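Local coordinates for Ycf54-like protein (Synechocystis sp. PCC 6803, PDB 5M2P) that probably acts as a component of the magnesium protoporphyrin IX monomethyl ester cyclase, needed to form protochlorophyllide in chlorophyll synthesis, at residues 41-53 / 64-78. Numbering follows the deposited sequence.
Sequences IDFWQVIQPAFLN and APEKNVAIVSTNKSF. With SO4 (sulfate ion), chain B.
The Phe51 ring meets Ala70 CB at its edge, with Phe51 CZ 3.7 Å from that methyl. One face of the ring carries CB of Pro49, and its CE2 meets Val72 CG2 obliquely. Strand 43-47, an edge strand of the four-stranded antiparallel sheet within this chain, pairs here with strand 68-73. The rings of Tyr9 and Phe94 also meet Phe51. Asp42 C lies over one face of the Trp44 ring, offset toward the rim, and Trp44 CE3 meets Val72 CG1. The Phe43 and Phe78 rings pack obliquely. Asp42 OD1 lies in plane at the Phe43 edge, Arg30 makes a cation-pi contact with Phe43, and the Tyr34 ring meets it edge-to-face. Trp44 with Val72 and Val46 with Ala70 are the hydrogen-bonded pairs. Phe43, Gln45 and Ile47 lie on the other face from Trp44 and Val46.

Beyond the strand end, the Gln48 amide stacks on that of Asn68, planes 16° apart. The Gln48 chain bends at chi2 (70°), which brings the amide back to the backbone of 66-68. Gln48 OE1 accepts from Asn68 N at 2.8 Å, and Gln48 NE2 donates to Glu66 O at 3.0 Å. Were Gln48 an alanine, Asn68 N and Glu66 O would probably lose these partners, and the Asn68 amide the group stacked on it. Asn68 ND2 donates to Pro65 O, which fixes the turn of its amide.

At the other end, Asn75 is the N-cap of helix 76-86; its OD1 accepts from Ser77 OG and, weakly, from Ser77 N and Phe78 N. Asp42 OD1 is hydrogen-bonded to Tyr34 OH. Two donors grip Asp42 O: Thr74 N, and Ser73 OG at 2.6 Å, tilted 32° from the carbonyl plane.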
loop_
_atom_site.group_PDB
_atom_site.type_symbol
_atom_site.label_atom_id
_atom_site.label_comp_id
_atom_site.label_asym_id
_atom_site.label_seq_id
_atom_site.Cartn_x
_atom_site.Cartn_y
_atom_site.Cartn_z
ATOM N N ILE A 41 -5.128 -12.567 5.155
ATOM C CA ILE A 41 -4.671 -11.563 4.217
ATOM C C ILE A 41 -3.919 -10.503 5.026
ATOM O O ILE A 41 -4.411 -10.012 6.038
ATOM C CB ILE A 41 -5.867 -10.902 3.494
ATOM C CG1 ILE A 41 -6.558 -11.890 2.547
ATOM C CG2 ILE A 41 -5.409 -9.667 2.737
ATOM C CD1 ILE A 41 -5.786 -12.266 1.314
ATOM N N ASP A 42 -2.704 -10.184 4.590
ATOM C CA ASP A 42 -1.851 -9.193 5.261
ATOM C C ASP A 42 -1.316 -8.167 4.270
ATOM O O ASP A 42 -0.279 -7.542 4.518
ATOM C CB ASP A 42 -0.712 -9.877 6.019
ATOM C CG ASP A 42 0.259 -10.602 5.107
ATOM O OD1 ASP A 42 0.002 -10.713 3.891
ATOM O OD2 ASP A 42 1.305 -11.051 5.638
ATOM N N PHE A 43 -2.028 -7.979 3.165
ATOM C CA PHE A 43 -1.674 -6.987 2.160
ATOM C C PHE A 43 -2.971 -6.504 1.553
ATOM O O PHE A 43 -3.924 -7.270 1.436
ATOM C CB PHE A 43 -0.741 -7.567 1.068
ATOM C CG PHE A 43 -1.370 -8.674 0.278
ATOM C CD1 PHE A 43 -1.437 -9.966 0.777
ATOM C CD2 PHE A 43 -1.970 -8.420 -0.957
ATOM C CE1 PHE A 43 -2.094 -10.972 0.075
ATOM C CE2 PHE A 43 -2.601 -9.424 -1.657
ATOM C CZ PHE A 43 -2.653 -10.710 -1.145
ATOM N N TRP A 44 -2.978 -5.246 1.149
ATOM C CA TRP A 44 -4.170 -4.562 0.712
ATOM C C TRP A 44 -3.795 -3.477 -0.288
ATOM O O TRP A 44 -2.730 -2.888 -0.212
ATOM C CB TRP A 44 -4.900 -3.912 1.894
ATOM C CG TRP A 44 -5.113 -4.807 3.088
ATOM C CD1 TRP A 44 -6.201 -5.578 3.348
ATOM C CD2 TRP A 44 -4.199 -5.024 4.160
ATOM N NE1 TRP A 44 -6.012 -6.262 4.507
ATOM C CE2 TRP A 44 -4.799 -5.936 5.034
ATOM C CE3 TRP A 44 -2.923 -4.535 4.471
ATOM C CZ2 TRP A 44 -4.169 -6.373 6.200
ATOM C CZ3 TRP A 44 -2.303 -4.967 5.623
ATOM C CH2 TRP A 44 -2.937 -5.863 6.478
ATOM N N GLN A 45 -4.725 -3.170 -1.180
ATOM C CA GLN A 45 -4.611 -2.040 -2.043
ATOM C C GLN A 45 -5.605 -1.000 -1.558
ATOM O O GLN A 45 -6.801 -1.304 -1.406
ATOM C CB GLN A 45 -4.873 -2.454 -3.491
ATOM C CG GLN A 45 -4.843 -1.273 -4.458
ATOM C CD GLN A 45 -4.670 -1.698 -5.919
ATOM O OE1 GLN A 45 -3.694 -2.344 -6.271
ATOM N NE2 GLN A 45 -5.605 -1.306 -6.764
ATOM N N VAL A 46 -5.112 0.203 -1.290
ATOM C CA VAL A 46 -5.911 1.278 -0.702
ATOM C C VAL A 46 -5.891 2.445 -1.659
ATOM O O VAL A 46 -4.850 3.012 -1.942
ATOM C CB VAL A 46 -5.331 1.723 0.670
ATOM C CG1 VAL A 46 -6.194 2.828 1.280
ATOM C CG2 VAL A 46 -5.219 0.547 1.628
ATOM N N ILE A 47 -7.064 2.830 -2.146
ATOM C CA ILE A 47 -7.194 3.961 -3.041
ATOM C C ILE A 47 -7.160 5.247 -2.206
ATOM O O ILE A 47 -7.814 5.343 -1.157
ATOM C CB ILE A 47 -8.511 3.894 -3.841
ATOM C CG1 ILE A 47 -8.555 2.632 -4.704
ATOM C CG2 ILE A 47 -8.650 5.132 -4.708
ATOM C CD1 ILE A 47 -9.929 2.301 -5.253
ATOM N N GLN A 48 -6.385 6.225 -2.645
ATOM C CA GLN A 48 -6.284 7.511 -1.986
ATOM C C GLN A 48 -6.137 7.359 -0.459
ATOM O O GLN A 48 -6.959 7.876 0.326
ATOM C CB GLN A 48 -7.487 8.399 -2.326
ATOM C CG GLN A 48 -7.128 9.874 -2.282
ATOM C CD GLN A 48 -6.207 10.338 -3.409
ATOM O OE1 GLN A 48 -6.023 9.659 -4.409
ATOM N NE2 GLN A 48 -5.632 11.505 -3.232
ATOM N N PRO A 49 -5.052 6.715 -0.019
ATOM C CA PRO A 49 -4.972 6.384 1.412
ATOM C C PRO A 49 -4.961 7.570 2.374
ATOM O O PRO A 49 -4.226 8.535 2.214
ATOM C CB PRO A 49 -3.629 5.663 1.524
ATOM C CG PRO A 49 -2.869 6.078 0.280
ATOM C CD PRO A 49 -3.926 6.164 -0.791
ATOM N N ALA A 50 -5.753 7.440 3.435
ATOM C CA ALA A 50 -5.777 8.437 4.492
ATOM C C ALA A 50 -4.477 8.507 5.280
ATOM O O ALA A 50 -4.158 9.520 5.890
ATOM C CB ALA A 50 -6.916 8.130 5.435
ATOM N N PHE A 51 -3.694 7.430 5.284
ATOM C CA PHE A 51 -2.425 7.479 6.038
ATOM C C PHE A 51 -1.483 8.573 5.565
ATOM O O PHE A 51 -0.637 9.042 6.326
ATOM C CB PHE A 51 -1.707 6.112 6.111
ATOM C CG PHE A 51 -1.103 5.602 4.808
ATOM C CD1 PHE A 51 0.004 6.212 4.229
ATOM C CD2 PHE A 51 -1.589 4.436 4.214
ATOM C CE1 PHE A 51 0.591 5.698 3.075
ATOM C CE2 PHE A 51 -1.017 3.945 3.046
ATOM C CZ PHE A 51 0.063 4.573 2.495
ATOM N N LEU A 52 -1.639 8.999 4.312
ATOM C CA LEU A 52 -0.753 9.986 3.748
ATOM C C LEU A 52 -0.864 11.341 4.423
ATOM O O LEU A 52 0.025 12.176 4.255
ATOM C CB LEU A 52 -1.017 10.099 2.250
ATOM C CG LEU A 52 0.095 10.620 1.364
ATOM C CD1 LEU A 52 1.424 9.894 1.597
ATOM C CD2 LEU A 52 -0.391 10.479 -0.065
ATOM N N ASN A 53 -1.950 11.563 5.192
ATOM C CA ASN A 53 -2.127 12.820 5.916
ATOM C C ASN A 53 -1.398 12.873 7.273
ATOM O O ASN A 53 -1.379 13.898 7.942
ATOM C CB ASN A 53 -3.611 13.095 6.162
ATOM C CG ASN A 53 -4.364 13.455 4.914
ATOM O OD1 ASN A 53 -3.783 13.882 3.908
ATOM N ND2 ASN A 53 -5.676 13.239 4.956
ATOM N N ALA A 64 3.832 13.176 -3.622
ATOM C CA ALA A 64 2.862 12.203 -4.127
ATOM C C ALA A 64 2.057 12.699 -5.311
ATOM O O ALA A 64 1.718 13.892 -5.362
ATOM C CB ALA A 64 1.893 11.825 -3.004
ATOM N N PRO A 65 1.656 11.770 -6.207
ATOM C CA PRO A 65 0.629 12.072 -7.226
ATOM C C PRO A 65 -0.677 12.588 -6.604
ATOM O O PRO A 65 -1.019 12.215 -5.468
ATOM C CB PRO A 65 0.358 10.728 -7.910
ATOM C CG PRO A 65 1.494 9.860 -7.543
ATOM C CD PRO A 65 2.058 10.358 -6.245
ATOM N N GLU A 66 -1.422 13.377 -7.371
ATOM C CA GLU A 66 -2.717 13.899 -6.910
ATOM C C GLU A 66 -3.715 12.762 -6.641
ATOM O O GLU A 66 -4.456 12.800 -5.631
ATOM C CB GLU A 66 -3.268 14.902 -7.936
ATOM C CG GLU A 66 -4.594 15.554 -7.589
ATOM C CD GLU A 66 -5.079 16.397 -8.745
ATOM O OE1 GLU A 66 -4.229 17.075 -9.363
ATOM O OE2 GLU A 66 -6.288 16.355 -9.054
ATOM N N LYS A 67 -3.797 11.805 -7.553
ATOM C CA LYS A 67 -4.704 10.680 -7.431
ATOM C C LYS A 67 -3.770 9.506 -7.217
ATOM O O LYS A 67 -3.016 9.124 -8.122
ATOM C CB LYS A 67 -5.561 10.509 -8.689
ATOM C CG LYS A 67 -6.501 11.682 -8.931
ATOM C CD LYS A 67 -7.718 11.289 -9.756
ATOM C CE LYS A 67 -7.497 11.441 -11.247
ATOM N NZ LYS A 67 -8.784 11.556 -12.011
ATOM N N ASN A 68 -3.768 9.008 -5.988
ATOM C CA ASN A 68 -2.800 8.005 -5.591
ATOM C C ASN A 68 -3.453 6.761 -5.022
ATOM O O ASN A 68 -4.656 6.727 -4.755
ATOM C CB ASN A 68 -1.753 8.615 -4.667
ATOM C CG ASN A 68 -2.349 9.307 -3.475
ATOM O OD1 ASN A 68 -2.966 8.688 -2.624
ATOM N ND2 ASN A 68 -2.093 10.602 -3.373
ATOM N N VAL A 69 -2.633 5.733 -4.859
ATOM C CA VAL A 69 -3.096 4.414 -4.479
ATOM C C VAL A 69 -1.897 3.695 -3.873
ATOM O O VAL A 69 -0.794 3.787 -4.410
ATOM C CB VAL A 69 -3.660 3.613 -5.667
ATOM C CG1 VAL A 69 -2.756 3.686 -6.870
ATOM C CG2 VAL A 69 -4.003 2.170 -5.297
ATOM N N ALA A 70 -2.104 3.057 -2.722
ATOM C CA ALA A 70 -1.025 2.335 -2.062
ATOM C C ALA A 70 -1.248 0.845 -2.054
ATOM O O ALA A 70 -2.361 0.351 -1.847
ATOM C CB ALA A 70 -0.872 2.825 -0.618
ATOM N N ILE A 71 -0.145 0.115 -2.159
ATOM C CA ILE A 71 -0.090 -1.267 -1.731
ATOM C C ILE A 71 0.506 -1.252 -0.329
ATOM O O ILE A 71 1.580 -0.701 -0.105
ATOM C CB ILE A 71 0.750 -2.148 -2.680
ATOM C CG1 ILE A 71 0.341 -1.949 -4.145
ATOM C CG2 ILE A 71 0.628 -3.602 -2.274
ATOM C CD1 ILE A 71 -1.100 -2.219 -4.442
ATOM N N VAL A 72 -0.237 -1.806 0.613
ATOM C CA VAL A 72 0.107 -1.783 2.041
ATOM C C VAL A 72 0.229 -3.213 2.505
ATOM O O VAL A 72 -0.582 -4.061 2.154
ATOM C CB VAL A 72 -1.015 -1.080 2.836
ATOM C CG1 VAL A 72 -0.709 -1.040 4.329
ATOM C CG2 VAL A 72 -1.244 0.302 2.261
ATOM N N SER A 73 1.202 -3.482 3.363
ATOM C CA SER A 73 1.296 -4.809 3.956
ATOM C C SER A 73 2.026 -4.752 5.268
ATOM O O SER A 73 2.893 -3.905 5.467
ATOM C CB SER A 73 2.074 -5.747 3.025
ATOM O OG SER A 73 2.108 -7.075 3.484
ATOM N N THR A 74 1.709 -5.689 6.172
ATOM C CA THR A 74 2.509 -5.906 7.370
ATOM C C THR A 74 3.707 -6.822 7.101
ATOM O O THR A 74 4.500 -7.039 7.995
ATOM C CB THR A 74 1.654 -6.447 8.512
ATOM O OG1 THR A 74 0.970 -7.611 8.035
ATOM C CG2 THR A 74 0.657 -5.383 8.980
ATOM N N ASN A 75 3.805 -7.326 5.866
ATOM C CA ASN A 75 4.918 -8.171 5.443
ATOM C C ASN A 75 5.929 -7.335 4.675
ATOM O O ASN A 75 5.698 -6.988 3.520
ATOM C CB ASN A 75 4.394 -9.317 4.577
ATOM C CG ASN A 75 5.490 -10.246 4.085
ATOM O OD1 ASN A 75 6.677 -9.932 4.173
ATOM N ND2 ASN A 75 5.092 -11.386 3.560
ATOM N N LYS A 76 7.010 -6.933 5.332
ATOM C CA LYS A 76 8.009 -6.061 4.694
ATOM C C LYS A 76 8.533 -6.668 3.391
ATOM O O LYS A 76 8.754 -5.969 2.416
ATOM C CB LYS A 76 9.178 -5.718 5.632
ATOM C CG LYS A 76 10.083 -4.610 5.086
ATOM C CD LYS A 76 11.198 -4.193 6.035
ATOM C CE LYS A 76 11.775 -2.855 5.615
ATOM N NZ LYS A 76 12.823 -2.377 6.555
ATOM N N SER A 77 8.760 -7.970 3.398
ATOM C CA SER A 77 9.380 -8.549 2.224
ATOM C C SER A 77 8.472 -8.464 1.007
ATOM O O SER A 77 8.964 -8.356 -0.111
ATOM C CB SER A 77 9.818 -9.968 2.500
ATOM O OG SER A 77 8.747 -10.833 2.745
ATOM N N PHE A 78 7.159 -8.450 1.208
ATOM C CA PHE A 78 6.227 -8.300 0.114
ATOM C C PHE A 78 6.363 -6.916 -0.505
ATOM O O PHE A 78 6.390 -6.762 -1.722
ATOM C CB PHE A 78 4.793 -8.580 0.576
ATOM C CG PHE A 78 3.790 -8.386 -0.504
ATOM C CD1 PHE A 78 3.810 -9.190 -1.630
ATOM C CD2 PHE A 78 2.838 -7.381 -0.428
ATOM C CE1 PHE A 78 2.905 -9.013 -2.645
ATOM C CE2 PHE A 78 1.915 -7.207 -1.459
ATOM C CZ PHE A 78 1.960 -8.033 -2.565
HETATM S S SO4 B . 0.226 13.871 -10.938
HETATM O O1 SO4 B . -0.242 14.321 -12.273
HETATM O O2 SO4 B . 1.651 14.224 -10.785
HETATM O O3 SO4 B . -0.569 14.515 -9.862
HETATM O O4 SO4 B . 0.087 12.406 -10.824
HETATM O O HOH W 1 2.376 -9.921 7.937
HETATM O O HOH W 2 1.940 -10.016 2.055
HETATM O O HOH W 3 2.763 -12.879 4.444
HETATM O O HOH W 4 -4.060 9.914 -0.277
#